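Local atomic coordinates of SusD homolog (Bacteroides thetaiotaomicron, PDB entry 3SGH), a protein that probably binds glycans at the cell surface as a SusD-like outer-membrane lipoprotein, helping a gut bacterium to capture them for uptake. Residues 24-28 with 29-33; 113-116 with 117-121; 149-152 with 153-157; 249-253 with 254-258; 405-408 with 409-413. One frame throughout, in Å; residues are numbered along the deposited sequence. Where two conformers were deposited one is given.

Interaction 1 (24-28 with 29-33)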
loop_
_atom_site.group_PDB
_atom_site.type_symbol
_atom_site.label_atom_id
_atom_site.label_comp_id
_atom_site.label_asym_id
_atom_site.label_seq_id
_atom_site.Cartn_x
_atom_site.Cartn_y
_atom_site.Cartn_z
HETATM N N MSE A 24 11.691 6.146 -13.343
HETATM C CA MSE A 24 10.733 5.046 -13.148
HETATM C C MSE A 24 10.673 4.676 -11.675
HETATM O O MSE A 24 9.603 4.354 -11.133
HETATM C CB MSE A 24 11.101 3.797 -13.973
HETATM C CG MSE A 24 11.170 4.034 -15.463
HETATM SE SE MSE A 24 11.646 2.439 -16.403
HETATM C CE MSE A 24 9.997 1.534 -16.104
ATOM N N PHE A 25 11.831 4.759 -11.015
ATOM C CA PHE A 25 11.934 4.345 -9.631
ATOM C C PHE A 25 11.067 5.165 -8.671
ATOM O O PHE A 25 10.853 4.751 -7.502
ATOM C CB PHE A 25 13.366 4.469 -9.121
ATOM C CG PHE A 25 14.350 3.406 -9.588
ATOM C CD1 PHE A 25 13.982 2.181 -10.128
ATOM C CD2 PHE A 25 15.692 3.651 -9.393
ATOM C CE1 PHE A 25 14.952 1.238 -10.473
ATOM C CE2 PHE A 25 16.663 2.715 -9.751
ATOM C CZ PHE A 25 16.305 1.547 -10.297
ATOM N N ASN A 26 10.595 6.337 -9.106
ATOM C CA ASN A 26 9.683 7.104 -8.242
ATOM C C ASN A 26 8.375 6.362 -7.900
ATOM O O ASN A 26 7.731 6.701 -6.921
ATOM C CB ASN A 26 9.368 8.433 -8.881
ATOM C CG ASN A 26 10.542 9.397 -8.760
ATOM O OD1 ASN A 26 10.779 9.932 -7.673
ATOM N ND2 ASN A 26 11.329 9.529 -9.825
ATOM N N VAL A 27 7.994 5.329 -8.658
ATOM C CA VAL A 27 6.813 4.563 -8.263
ATOM C C VAL A 27 6.948 3.794 -6.954
ATOM O O VAL A 27 5.940 3.441 -6.366
ATOM C CB VAL A 27 6.297 3.600 -9.332
ATOM C CG1 VAL A 27 5.960 4.376 -10.650
ATOM C CG2 VAL A 27 7.268 2.416 -9.563
ATOM N N TYR A 28 8.163 3.503 -6.505
ATOM C CA TYR A 28 8.323 2.648 -5.336
ATOM C C TYR A 28 7.865 3.316 -4.050
ATOM O O TYR A 28 7.200 2.699 -3.237
ATOM C CB TYR A 28 9.767 2.217 -5.202
ATOM C CG TYR A 28 10.202 1.196 -6.232
ATOM C CD1 TYR A 28 9.578 -0.038 -6.309
ATOM C CD2 TYR A 28 11.286 1.406 -7.067
ATOM C CE1 TYR A 28 9.955 -1.022 -7.225
ATOM C CE2 TYR A 28 11.663 0.422 -7.994
ATOM C CZ TYR A 28 10.994 -0.796 -8.063
ATOM O OH TYR A 28 11.340 -1.798 -8.957
ATOM N N ALA A 29 8.188 4.588 -3.902
ATOM C CA ALA A 29 7.878 5.308 -2.672
ATOM C C ALA A 29 7.202 6.656 -2.880
ATOM O O ALA A 29 6.680 7.202 -1.908
ATOM C CB ALA A 29 9.141 5.508 -1.853
ATOM N N CYS A 30 7.246 7.203 -4.107
ATOM C CA CYS A 30 6.707 8.563 -4.396
ATOM C C CYS A 30 7.225 9.649 -3.443
ATOM O O CYS A 30 6.431 10.270 -2.722
ATOM C CB CYS A 30 5.186 8.540 -4.374
ATOM S SG CYS A 30 4.523 7.634 -5.829
ATOM N N PRO A 31 8.544 9.901 -3.441
ATOM C CA PRO A 31 9.107 10.946 -2.569
ATOM C C PRO A 31 8.800 12.417 -2.918
ATOM O O PRO A 31 8.791 13.271 -2.012
ATOM C CB PRO A 31 10.601 10.690 -2.644
ATOM C CG PRO A 31 10.806 10.064 -3.991
ATOM C CD PRO A 31 9.597 9.191 -4.205
ATOM N N GLN A 32 8.612 12.729 -4.196
ATOM C CA GLN A 32 8.360 14.108 -4.575
ATOM C C GLN A 32 7.067 14.560 -3.888
ATOM O O GLN A 32 6.095 13.800 -3.781
ATOM C CB GLN A 32 8.299 14.231 -6.084
ATOM C CG GLN A 32 8.309 15.673 -6.615
ATOM C CD GLN A 32 6.962 16.316 -6.703
ATOM O OE1 GLN A 32 5.916 15.633 -6.692
ATOM N NE2 GLN A 32 6.959 17.641 -6.831
ATOM N N GLN A 33 7.012 15.816 -3.470
ATOM C CA GLN A 33 5.961 16.244 -2.580
ATOM C C GLN A 33 4.540 16.031 -3.126
ATOM O O GLN A 33 3.659 15.633 -2.365
ATOM C CB GLN A 33 6.179 17.701 -2.126
ATOM C CG GLN A 33 6.069 18.713 -3.259
ATOM C CD GLN A 33 6.775 19.997 -2.945
ATOM O OE1 GLN A 33 7.968 20.000 -2.559
ATOM N NE2 GLN A 33 6.054 21.098 -3.048
HETATM O O HOH W 1 10.524 5.761 -5.092
HETATM O O HOH W 2 8.278 10.934 -6.533
#
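Asn26 O takes the N-H of Cys30 at 2.9 Å, a rather bent bond of 139° that closes the short, weakly bonded helix before Cys30 swings to positive phi and ends it. The amide oxygen of Asn26 then reaches across the turn to the ring of Pro31: OD1 lies 3.7 Å from Pro31 CG, the two side chains crossing at about a right angle. The first torsion of Asn26 (chi1 -75°) sets CG beside the backbone N. ND2 goes back to Thr23 O, while OD1 accepts from a water, 2.9 Å away, that in turn receives the N-H of Gln32. The segment links helix 26-29 to helix 33-40, with Gln32 as N-cap of the latter, its OE1 bound to Ala35 N. A second water bridges two backbone groups of the turn: it lies 2.6 Å from Phe25 O, to which it probably donates, and accepts from Ala29 N at 2.9 Å, standing in for the direct bond, since Ala29 N is 4.5 Å from Phe25 O. The Tyr28 side chain starts away from 29-33, has Phe25 CD1 in plane at its ring edge, and sends its hydroxyl to Thr108 on helix 100-120.

Interaction 2 (113-116 with 117-121)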
loop_
_atom_site.group_PDB
_atom_site.type_symbol
_atom_site.label_atom_id
_atom_site.label_comp_id
_atom_site.label_asym_id
_atom_site.label_seq_id
_atom_site.Cartn_x
_atom_site.Cartn_y
_atom_site.Cartn_z
HETATM N N MSE A 113 2.321 -0.640 -11.927
HETATM C CA MSE A 113 1.070 -1.025 -12.531
HETATM C C MSE A 113 0.246 -1.958 -11.639
HETATM O O MSE A 113 -0.986 -1.985 -11.755
HETATM C CB MSE A 113 1.296 -1.629 -13.906
HETATM C CG MSE A 113 1.857 -0.551 -14.894
HETATM SE SE MSE A 113 0.641 0.952 -15.132
HETATM C CE MSE A 113 1.789 2.386 -14.595
ATOM N N GLN A 114 0.880 -2.722 -10.754
ATOM C CA GLN A 114 0.096 -3.521 -9.802
ATOM C C GLN A 114 -0.630 -2.601 -8.827
ATOM O O GLN A 114 -1.752 -2.873 -8.452
ATOM C CB GLN A 114 0.934 -4.577 -9.084
ATOM C CG GLN A 114 2.066 -4.126 -8.187
ATOM C CD GLN A 114 1.629 -3.614 -6.811
ATOM O OE1 GLN A 114 0.686 -4.124 -6.239
ATOM N NE2 GLN A 114 2.329 -2.590 -6.299
ATOM N N LEU A 115 0.016 -1.486 -8.465
ATOM C CA LEU A 115 -0.639 -0.449 -7.701
ATOM C C LEU A 115 -1.818 0.148 -8.462
ATOM O O LEU A 115 -2.911 0.261 -7.916
ATOM C CB LEU A 115 0.329 0.652 -7.293
ATOM C CG LEU A 115 -0.234 1.852 -6.520
ATOM C CD1 LEU A 115 -1.038 1.413 -5.331
ATOM C CD2 LEU A 115 0.929 2.802 -6.136
ATOM N N LEU A 116 -1.625 0.479 -9.737
ATOM C CA LEU A 116 -2.694 1.142 -10.481
ATOM C C LEU A 116 -3.849 0.151 -10.702
ATOM O O LEU A 116 -5.026 0.516 -10.608
ATOM C CB LEU A 116 -2.150 1.741 -11.790
ATOM C CG LEU A 116 -3.143 2.608 -12.579
ATOM C CD1 LEU A 116 -3.720 3.751 -11.690
ATOM C CD2 LEU A 116 -2.512 3.153 -13.916
ATOM N N ALA A 117 -3.531 -1.114 -10.980
ATOM C CA ALA A 117 -4.569 -2.160 -11.128
ATOM C C ALA A 117 -5.352 -2.351 -9.827
ATOM O O ALA A 117 -6.577 -2.547 -9.873
ATOM C CB ALA A 117 -3.972 -3.521 -11.571
ATOM N N SER A 118 -4.660 -2.267 -8.698
ATOM C CA SER A 118 -5.273 -2.357 -7.356
ATOM C C SER A 118 -6.129 -1.129 -7.000
ATOM O O SER A 118 -6.925 -1.175 -6.065
ATOM C CB SER A 118 -4.204 -2.596 -6.311
ATOM O OG SER A 118 -3.574 -3.856 -6.549
ATOM N N LEU A 119 -5.944 -0.035 -7.738
ATOM C CA LEU A 119 -6.765 1.150 -7.622
ATOM C C LEU A 119 -8.009 1.099 -8.536
ATOM O O LEU A 119 -9.120 1.277 -8.052
ATOM C CB LEU A 119 -5.922 2.392 -7.957
ATOM C CG LEU A 119 -4.889 2.796 -6.899
ATOM C CD1 LEU A 119 -3.865 3.836 -7.413
ATOM C CD2 LEU A 119 -5.601 3.378 -5.613
ATOM N N GLN A 120 -7.816 0.963 -9.855
ATOM C CA GLN A 120 -8.899 1.168 -10.805
ATOM C C GLN A 120 -9.390 -0.082 -11.511
ATOM O O GLN A 120 -10.474 -0.081 -12.067
ATOM C CB GLN A 120 -8.514 2.211 -11.871
ATOM C CG GLN A 120 -7.472 1.800 -12.840
ATOM C CD GLN A 120 -7.351 2.814 -13.956
ATOM O OE1 GLN A 120 -7.085 3.973 -13.699
ATOM N NE2 GLN A 120 -7.623 2.397 -15.187
ATOM N N GLY A 121 -8.608 -1.149 -11.474
ATOM C CA GLY A 121 -8.981 -2.386 -12.147
ATOM C C GLY A 121 -8.344 -2.499 -13.521
ATOM O O GLY A 121 -7.108 -2.433 -13.631
#
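With its OG set opposite the carbonyl carbon and beside the backbone N (chi1 -63°), Ser118 turns its hydroxyl back along the helix to Gln114 O, 2.8 Å from OG. Leu116 takes the other course: its CG stands opposite the backbone N (chi1 -173°), and CD1 comes to 3.9 Å from OE1 of Gln120, an amide whose NE2 donates to Pro122 O; the two side chains cross at a slant. Gln114 O also keeps its usual helical partner, Ser118 N at 3.0 Å, and the two donors arrive from opposite faces of the carbonyl plane. The last turn of helix 100-120 is less regular. Leu119 N divides itself between Leu115 O and Leu116 O, both bonds weak, whereas Gln120 N makes a straight 168° bond to Leu116 O at 2.9 Å. Gly121 then leaves the helix with positive phi, at backbone angles where a CB would collide with the carbonyl oxygen of Gln120. On the apolar side, Leu119 CD1 sits 4.2 Å from Leu115 CG and 4.3 Å from Leu116 CD1, next to Trp43 and Met423. Trp144 of helix 140-162 packs on Ala117 and Ser118. Replacing Ser118 with an alanine would probably leave Gln114 O with the backbone N-H as its one donor here and deprive Arg198 NH1 of its hydroxyl partner. The hydroxyl thus gives its proton to the helix and offers an acceptor to arginine, so a buried polar atom is satisfied in both roles while tying this helix to helix 181-198.

Interaction 3 (149-152 with 153-157)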
loop_
_atom_site.group_PDB
_atom_site.type_symbol
_atom_site.label_atom_id
_atom_site.label_comp_id
_atom_site.label_asym_id
_atom_site.label_seq_id
_atom_site.Cartn_x
_atom_site.Cartn_y
_atom_site.Cartn_z
ATOM N N ASP A 149 3.855 -12.856 -15.373
ATOM C CA ASP A 149 4.772 -13.282 -16.438
ATOM C C ASP A 149 6.011 -12.381 -16.572
ATOM O O ASP A 149 7.140 -12.879 -16.687
ATOM C CB ASP A 149 4.039 -13.424 -17.781
ATOM C CG ASP A 149 2.978 -14.531 -17.762
ATOM O OD1 ASP A 149 3.010 -15.399 -16.870
ATOM O OD2 ASP A 149 2.094 -14.508 -18.655
ATOM N N ASP A 150 5.815 -11.064 -16.557
ATOM C CA ASP A 150 6.928 -10.153 -16.744
ATOM C C ASP A 150 7.821 -10.200 -15.498
ATOM O O ASP A 150 9.052 -10.154 -15.578
ATOM C CB ASP A 150 6.412 -8.749 -17.006
ATOM C CG ASP A 150 5.870 -8.578 -18.441
ATOM O OD1 ASP A 150 6.208 -9.393 -19.327
ATOM O OD2 ASP A 150 5.137 -7.604 -18.677
ATOM N N LEU A 151 7.180 -10.333 -14.348
ATOM C CA LEU A 151 7.916 -10.372 -13.090
ATOM C C LEU A 151 8.758 -11.652 -13.082
ATOM O O LEU A 151 9.907 -11.632 -12.668
ATOM C CB LEU A 151 6.936 -10.310 -11.910
ATOM C CG LEU A 151 7.593 -10.332 -10.522
ATOM C CD1 LEU A 151 8.604 -9.237 -10.343
ATOM C CD2 LEU A 151 6.480 -10.245 -9.431
ATOM N N ASP A 152 8.221 -12.774 -13.584
ATOM C CA ASP A 152 9.026 -14.006 -13.632
ATOM C C ASP A 152 10.260 -13.874 -14.517
ATOM O O ASP A 152 11.338 -14.440 -14.238
ATOM C CB ASP A 152 8.160 -15.191 -14.102
ATOM C CG ASP A 152 7.251 -15.739 -12.999
ATOM O OD1 ASP A 152 7.558 -15.517 -11.797
ATOM O OD2 ASP A 152 6.223 -16.423 -13.326
ATOM N N ASN A 153 10.098 -13.146 -15.613
ATOM C CA ASN A 153 11.199 -12.886 -16.528
ATOM C C ASN A 153 12.276 -12.068 -15.818
ATOM O O ASN A 153 13.436 -12.387 -15.921
ATOM C CB ASN A 153 10.716 -12.111 -17.735
ATOM C CG ASN A 153 11.791 -12.013 -18.824
ATOM O OD1 ASN A 153 12.094 -13.036 -19.468
ATOM N ND2 ASN A 153 12.394 -10.805 -19.015
ATOM N N ALA A 154 11.870 -11.033 -15.074
ATOM C CA ALA A 154 12.805 -10.217 -14.300
ATOM C C ALA A 154 13.538 -11.047 -13.249
ATOM O O ALA A 154 14.781 -10.931 -13.106
ATOM C CB ALA A 154 12.082 -9.072 -13.668
ATOM N N ILE A 155 12.792 -11.911 -12.562
ATOM C CA ILE A 155 13.345 -12.818 -11.563
ATOM C C ILE A 155 14.409 -13.731 -12.166
ATOM O O ILE A 155 15.463 -13.917 -11.552
ATOM C CB ILE A 155 12.229 -13.641 -10.812
ATOM C CG1 ILE A 155 11.446 -12.696 -9.893
ATOM C CG2 ILE A 155 12.832 -14.814 -10.074
ATOM C CD1 ILE A 155 10.111 -13.260 -9.335
ATOM N N THR A 156 14.180 -14.241 -13.373
ATOM C CA THR A 156 15.163 -15.163 -13.961
ATOM C C THR A 156 16.464 -14.437 -14.223
ATOM O O THR A 156 17.552 -14.958 -13.959
ATOM C CB THR A 156 14.655 -15.742 -15.261
ATOM O OG1 THR A 156 13.453 -16.477 -14.993
ATOM C CG2 THR A 156 15.704 -16.692 -15.879
ATOM N N ILE A 157 16.350 -13.207 -14.705
ATOM C CA ILE A 157 17.534 -12.378 -14.987
ATOM C C ILE A 157 18.280 -11.995 -13.737
ATOM O O ILE A 157 19.496 -12.119 -13.688
ATOM C CB ILE A 157 17.155 -11.077 -15.728
ATOM C CG1 ILE A 157 16.657 -11.434 -17.113
ATOM C CG2 ILE A 157 18.394 -10.165 -15.876
ATOM C CD1 ILE A 157 15.982 -10.305 -17.818
#
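Thr156 folds its hydroxyl back onto the preceding turn, where OG1 donates to Asp152 O at 3.0 Å. This is the familiar helix motif of a threonine bonded to the carbonyl four residues earlier, set in the middle of helix 140-162 within the alpha-alpha superhelix of this SusD-like chain. Asp152 O is gripped twice, since Thr156 N also reaches it at 3.0 Å, and the two donors come from opposite faces of its plane. The first torsion of Thr156 (chi1 -61°) makes this possible by placing OG1 opposite its own carbonyl carbon. The other helical N-H groups are paired as well: Asn153 N bonds to Asp149 O at 3.2 Å, the longest of the set, Ala154 N to Asp150 O, and Ile155 N to Leu151 O at 2.9 Å with a 164° angle. Three polar side chains find partners beyond this helix. Asp152 OD1 forms a salt bridge with Lys192 of helix 181-198, Asn153 ND2 donates to Gln106 of helix 100-120, and Asp150 OD2 accepts from the hydroxyl of Tyr125 in the loop that follows helix 100-120. The apolar face is made by Leu151 and Ile155, whose side chains meet at a slant; Ile155 also rests on Leu185 and Ala188. Its CD1 methyl approaches Leu151 CG to 4.0 Å, while its CG1 lies just 3.3 Å from Leu151 O.

Interaction 4 (249-253 with 254-258)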
loop_
_atom_site.group_PDB
_atom_site.type_symbol
_atom_site.label_atom_id
_atom_site.label_comp_id
_atom_site.label_asym_id
_atom_site.label_seq_id
_atom_site.Cartn_x
_atom_site.Cartn_y
_atom_site.Cartn_z
ATOM N N VAL A 249 -1.567 16.479 6.124
ATOM C CA VAL A 249 -1.623 15.089 6.552
ATOM C C VAL A 249 -1.250 14.944 8.005
ATOM O O VAL A 249 -0.350 15.622 8.489
ATOM C CB VAL A 249 -0.771 14.162 5.604
ATOM C CG1 VAL A 249 0.748 14.428 5.817
ATOM C CG2 VAL A 249 -1.166 12.682 5.773
ATOM N N ARG A 250 -2.018 14.089 8.710
ATOM C CA ARG A 250 -1.762 13.760 10.097
ATOM C C ARG A 250 -1.967 12.255 10.300
ATOM O O ARG A 250 -2.390 11.554 9.403
ATOM C CB ARG A 250 -2.660 14.578 11.040
ATOM C CG ARG A 250 -2.324 16.069 11.165
ATOM C CD ARG A 250 -1.046 16.302 11.900
ATOM N NE ARG A 250 -0.614 17.680 12.029
ATOM C CZ ARG A 250 0.209 18.344 11.202
ATOM N NH1 ARG A 250 0.639 17.800 10.077
ATOM N NH2 ARG A 250 0.563 19.585 11.478
ATOM N N ALA A 251 -1.658 11.754 11.483
ATOM C CA ALA A 251 -1.917 10.369 11.826
ATOM C C ALA A 251 -3.449 10.127 11.814
ATOM O O ALA A 251 -4.239 10.973 12.207
ATOM C CB ALA A 251 -1.316 10.053 13.197
ATOM N N ASN A 252 -3.842 8.954 11.391
ATOM C CA ASN A 252 -5.248 8.551 11.289
ATOM C C ASN A 252 -5.709 7.957 12.622
ATOM O O ASN A 252 -5.003 7.178 13.281
ATOM C CB ASN A 252 -5.391 7.542 10.139
ATOM C CG ASN A 252 -6.818 7.192 9.793
ATOM O OD1 ASN A 252 -7.619 6.808 10.657
ATOM N ND2 ASN A 252 -7.130 7.235 8.509
ATOM N N ALA A 253 -6.904 8.395 13.044
ATOM C CA ALA A 253 -7.571 7.914 14.234
ATOM C C ALA A 253 -7.543 6.402 14.380
ATOM O O ALA A 253 -7.440 5.864 15.480
ATOM C CB ALA A 253 -9.057 8.352 14.135
ATOM N N CYS A 254 -7.701 5.712 13.253
ATOM C CA CYS A 254 -7.847 4.271 13.242
ATOM C C CYS A 254 -6.565 3.518 13.690
ATOM O O CYS A 254 -6.596 2.851 14.702
ATOM C CB CYS A 254 -8.270 3.821 11.840
ATOM S SG CYS A 254 -8.558 2.059 11.698
ATOM N N LEU A 255 -5.441 3.690 12.982
ATOM C CA LEU A 255 -4.211 3.039 13.405
ATOM C C LEU A 255 -3.803 3.463 14.829
ATOM O O LEU A 255 -3.409 2.615 15.641
ATOM C CB LEU A 255 -3.064 3.335 12.441
ATOM C CG LEU A 255 -1.746 2.621 12.759
ATOM C CD1 LEU A 255 -1.912 1.100 12.730
ATOM C CD2 LEU A 255 -0.614 3.125 11.799
ATOM N N VAL A 256 -3.896 4.748 15.145
ATOM C CA VAL A 256 -3.486 5.244 16.473
ATOM C C VAL A 256 -4.338 4.577 17.566
ATOM O O VAL A 256 -3.836 4.140 18.594
ATOM C CB VAL A 256 -3.571 6.799 16.575
ATOM C CG1 VAL A 256 -3.232 7.259 17.991
ATOM C CG2 VAL A 256 -2.623 7.464 15.498
ATOM N N SER A 257 -5.651 4.511 17.362
ATOM C CA SER A 257 -6.563 3.847 18.326
ATOM C C SER A 257 -6.297 2.347 18.501
ATOM O O SER A 257 -6.326 1.811 19.635
ATOM C CB SER A 257 -8.030 4.060 17.910
ATOM O OG SER A 257 -8.340 5.432 18.046
ATOM N N TYR A 258 -6.034 1.630 17.419
ATOM C CA TYR A 258 -5.661 0.230 17.595
ATOM C C TYR A 258 -4.398 0.134 18.485
ATOM O O TYR A 258 -4.328 -0.642 19.448
ATOM C CB TYR A 258 -5.344 -0.428 16.266
ATOM C CG TYR A 258 -6.520 -1.105 15.523
ATOM C CD1 TYR A 258 -7.469 -0.385 14.825
ATOM C CD2 TYR A 258 -6.615 -2.483 15.517
ATOM C CE1 TYR A 258 -8.490 -1.045 14.105
ATOM C CE2 TYR A 258 -7.593 -3.122 14.819
ATOM C CZ TYR A 258 -8.536 -2.409 14.132
ATOM O OH TYR A 258 -9.473 -3.099 13.407
#
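Asn252 bends its amide forward onto the start of the helix, OD1 accepting from Cys254 N at 2.8 Å. The bond is nearly straight, 169° at the hydrogen, and the donor lies in the carbonyl plane on a lone pair of OD1. This is an N-cap, and it follows from the rotamer: CG is swung opposite the backbone N (chi1 -172°), which brings OD1 up to Cys254 N. ND2, at the other end of the group, donates to Val50 O, which fixes the amide's flip. Cys254 tucks its CB against the same oxygen, 3.3 Å from Asn252 OD1. Val256 is turned so that CG2 stands opposite its carbonyl carbon, and this methyl packs on Ala251 CB at 3.7 Å, closing the corner between strand and helix. Ser257 OG donates to Ala253 O at 2.8 Å; Ser257 N binds the same oxygen from the opposite face. With a leucine in place of Asn252, Cys254 N would probably lose its cap and Val50 O the N-H it accepts. The contact lies where strand 249-251, paired antiparallel with strand 50-52, passes through Asn252 into helix 253-261, whose Cys254 and Leu255 rest on Trp415 of helix 403-417.

Interaction 5 (405-408 with 409-413)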
loop_
_atom_site.group_PDB
_atom_site.type_symbol
_atom_site.label_atom_id
_atom_site.label_comp_id
_atom_site.label_asym_id
_atom_site.label_seq_id
_atom_site.Cartn_x
_atom_site.Cartn_y
_atom_site.Cartn_z
ATOM N N LYS A 405 -10.659 -15.492 13.207
ATOM C CA LYS A 405 -9.854 -14.821 14.254
ATOM C C LYS A 405 -8.353 -14.901 13.954
ATOM O O LYS A 405 -7.601 -13.908 14.103
ATOM C CB LYS A 405 -10.132 -15.430 15.633
ATOM C CG LYS A 405 -11.386 -14.841 16.278
ATOM C CD LYS A 405 -11.982 -15.721 17.381
ATOM C CE LYS A 405 -11.424 -15.407 18.757
ATOM N NZ LYS A 405 -12.367 -15.744 19.856
ATOM N N LYS A 406 -7.903 -16.088 13.512
ATOM C CA LYS A 406 -6.492 -16.238 13.110
ATOM C C LYS A 406 -6.154 -15.281 11.975
ATOM O O LYS A 406 -5.080 -14.669 11.976
ATOM C CB LYS A 406 -6.171 -17.672 12.685
ATOM C CG LYS A 406 -6.299 -18.689 13.835
ATOM C CD LYS A 406 -5.670 -20.028 13.432
ATOM C CE LYS A 406 -5.522 -20.978 14.592
ATOM N NZ LYS A 406 -5.104 -22.339 14.077
ATOM N N LEU A 407 -7.048 -15.164 11.014
ATOM C CA LEU A 407 -6.799 -14.274 9.872
ATOM C C LEU A 407 -6.772 -12.816 10.305
ATOM O O LEU A 407 -5.868 -12.057 9.896
ATOM C CB LEU A 407 -7.839 -14.516 8.802
ATOM C CG LEU A 407 -7.633 -13.764 7.484
ATOM C CD1 LEU A 407 -6.296 -14.088 6.864
ATOM C CD2 LEU A 407 -8.812 -14.027 6.480
ATOM N N GLU A 408 -7.740 -12.413 11.135
ATOM C CA GLU A 408 -7.797 -11.021 11.582
ATOM C C GLU A 408 -6.549 -10.672 12.399
ATOM O O GLU A 408 -5.999 -9.576 12.258
ATOM C CB GLU A 408 -9.049 -10.749 12.399
ATOM C CG GLU A 408 -9.142 -9.276 12.821
ATOM C CD GLU A 408 -10.402 -8.863 13.537
ATOM O OE1 GLU A 408 -11.246 -9.727 13.892
ATOM O OE2 GLU A 408 -10.545 -7.609 13.718
ATOM N N ARG A 409 -6.089 -11.619 13.199
ATOM C CA ARG A 409 -4.880 -11.435 13.971
ATOM C C ARG A 409 -3.666 -11.196 13.069
ATOM O O ARG A 409 -2.933 -10.202 13.241
ATOM C CB ARG A 409 -4.642 -12.656 14.860
ATOM C CG ARG A 409 -3.423 -12.536 15.737
ATOM C CD ARG A 409 -3.426 -13.570 16.857
ATOM N NE ARG A 409 -4.401 -13.214 17.883
ATOM C CZ ARG A 409 -5.524 -13.859 18.197
ATOM N NH1 ARG A 409 -5.877 -15.007 17.617
ATOM N NH2 ARG A 409 -6.289 -13.362 19.158
ATOM N N VAL A 410 -3.465 -12.097 12.100
ATOM C CA VAL A 410 -2.386 -11.920 11.126
ATOM C C VAL A 410 -2.462 -10.551 10.402
ATOM O O VAL A 410 -1.497 -9.794 10.336
ATOM C CB VAL A 410 -2.340 -13.104 10.157
ATOM C CG1 VAL A 410 -1.474 -12.843 8.924
ATOM C CG2 VAL A 410 -1.891 -14.390 10.915
ATOM N N LEU A 411 -3.611 -10.258 9.792
ATOM C CA LEU A 411 -3.750 -9.046 9.008
ATOM C C LEU A 411 -3.747 -7.752 9.811
ATOM O O LEU A 411 -3.285 -6.714 9.312
ATOM C CB LEU A 411 -4.996 -9.129 8.123
ATOM C CG LEU A 411 -4.899 -10.269 7.137
ATOM C CD1 LEU A 411 -6.130 -10.242 6.225
ATOM C CD2 LEU A 411 -3.609 -10.180 6.337
ATOM N N THR A 412 -4.208 -7.787 11.051
ATOM C CA THR A 412 -4.085 -6.609 11.931
ATOM C C THR A 412 -2.619 -6.277 12.264
ATOM O O THR A 412 -2.198 -5.103 12.157
ATOM C CB THR A 412 -4.938 -6.769 13.210
ATOM O OG1 THR A 412 -6.300 -6.972 12.818
ATOM C CG2 THR A 412 -4.859 -5.499 14.105
ATOM N N GLN A 413 -1.839 -7.258 12.732
ATOM C CA GLN A 413 -0.407 -7.014 12.994
ATOM C C GLN A 413 0.344 -6.703 11.685
ATOM O O GLN A 413 1.249 -5.887 11.664
ATOM C CB GLN A 413 0.242 -8.158 13.762
ATOM C CG GLN A 413 -0.237 -8.238 15.182
ATOM C CD GLN A 413 0.225 -7.035 16.021
ATOM O OE1 GLN A 413 1.272 -6.504 15.784
ATOM N NE2 GLN A 413 -0.589 -6.606 16.969
HETATM O O HOH W 3 -8.780 -5.805 12.492
#
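Glu408 and Thr412 lie side by side and point the same way, joined by a hydroxyl-to-carbonyl bond, a backbone bond and a water. Thr412 OG1 donates to Glu408 O at 2.7 Å from above the carbonyl plane, while Thr412 N reaches that oxygen from the opposite face at 2.8 Å. The glutamate side chain is fully extended, with CG opposite the backbone N (chi1 -178°), which carries its carboxylate alongside the threonine; one water spans the two, donating to Glu408 OE2 and to Thr412 OG1, each at 2.8 Å. This is the close-knit, buried side of a turn of helix 403-417. Next to it Leu407 and Leu411 cross at a slant, their CD1 methyls 3.9 Å apart, and Leu411 continues onto Asp428 and Thr432 of helix 424-432. Arg409 is buried as well, its NE bound to Thr394 O. The looser side belongs to Lys405, which is exposed and leads its chain away from the following turn. Lys406 also starts away from it, and its NZ finds Asp399 O. At the buried end, Glu408 OE2 meets Arg436 in a salt bridge and accepts from Ser391 OG as well as from the water. So many donors around one oxygen would be expected to stabilise the carboxylate in its charged form.

Overall arrangement
The five contacts follow one another along the chain in numerical order, each a local contact within a single, largely helical SusD-like chain. Interactions 2 and 3, centres about 19 Å apart, sit on helices 100-120 and 140-162, which are consecutive and pack together. Interactions 4 and 5 are also about 19 Å apart between centres and in direct touch, Tyr258 CE2 lying 3.7 Å from Thr412 CG2. Interaction 1, which packs on helix 100-120, lies between interactions 3 and 4, its centre about 22 and 23 Å from theirs; those two are farthest apart, at about 37 Å. Spread in this way, such turns and caps probably help tie successive helices of the superhelix together.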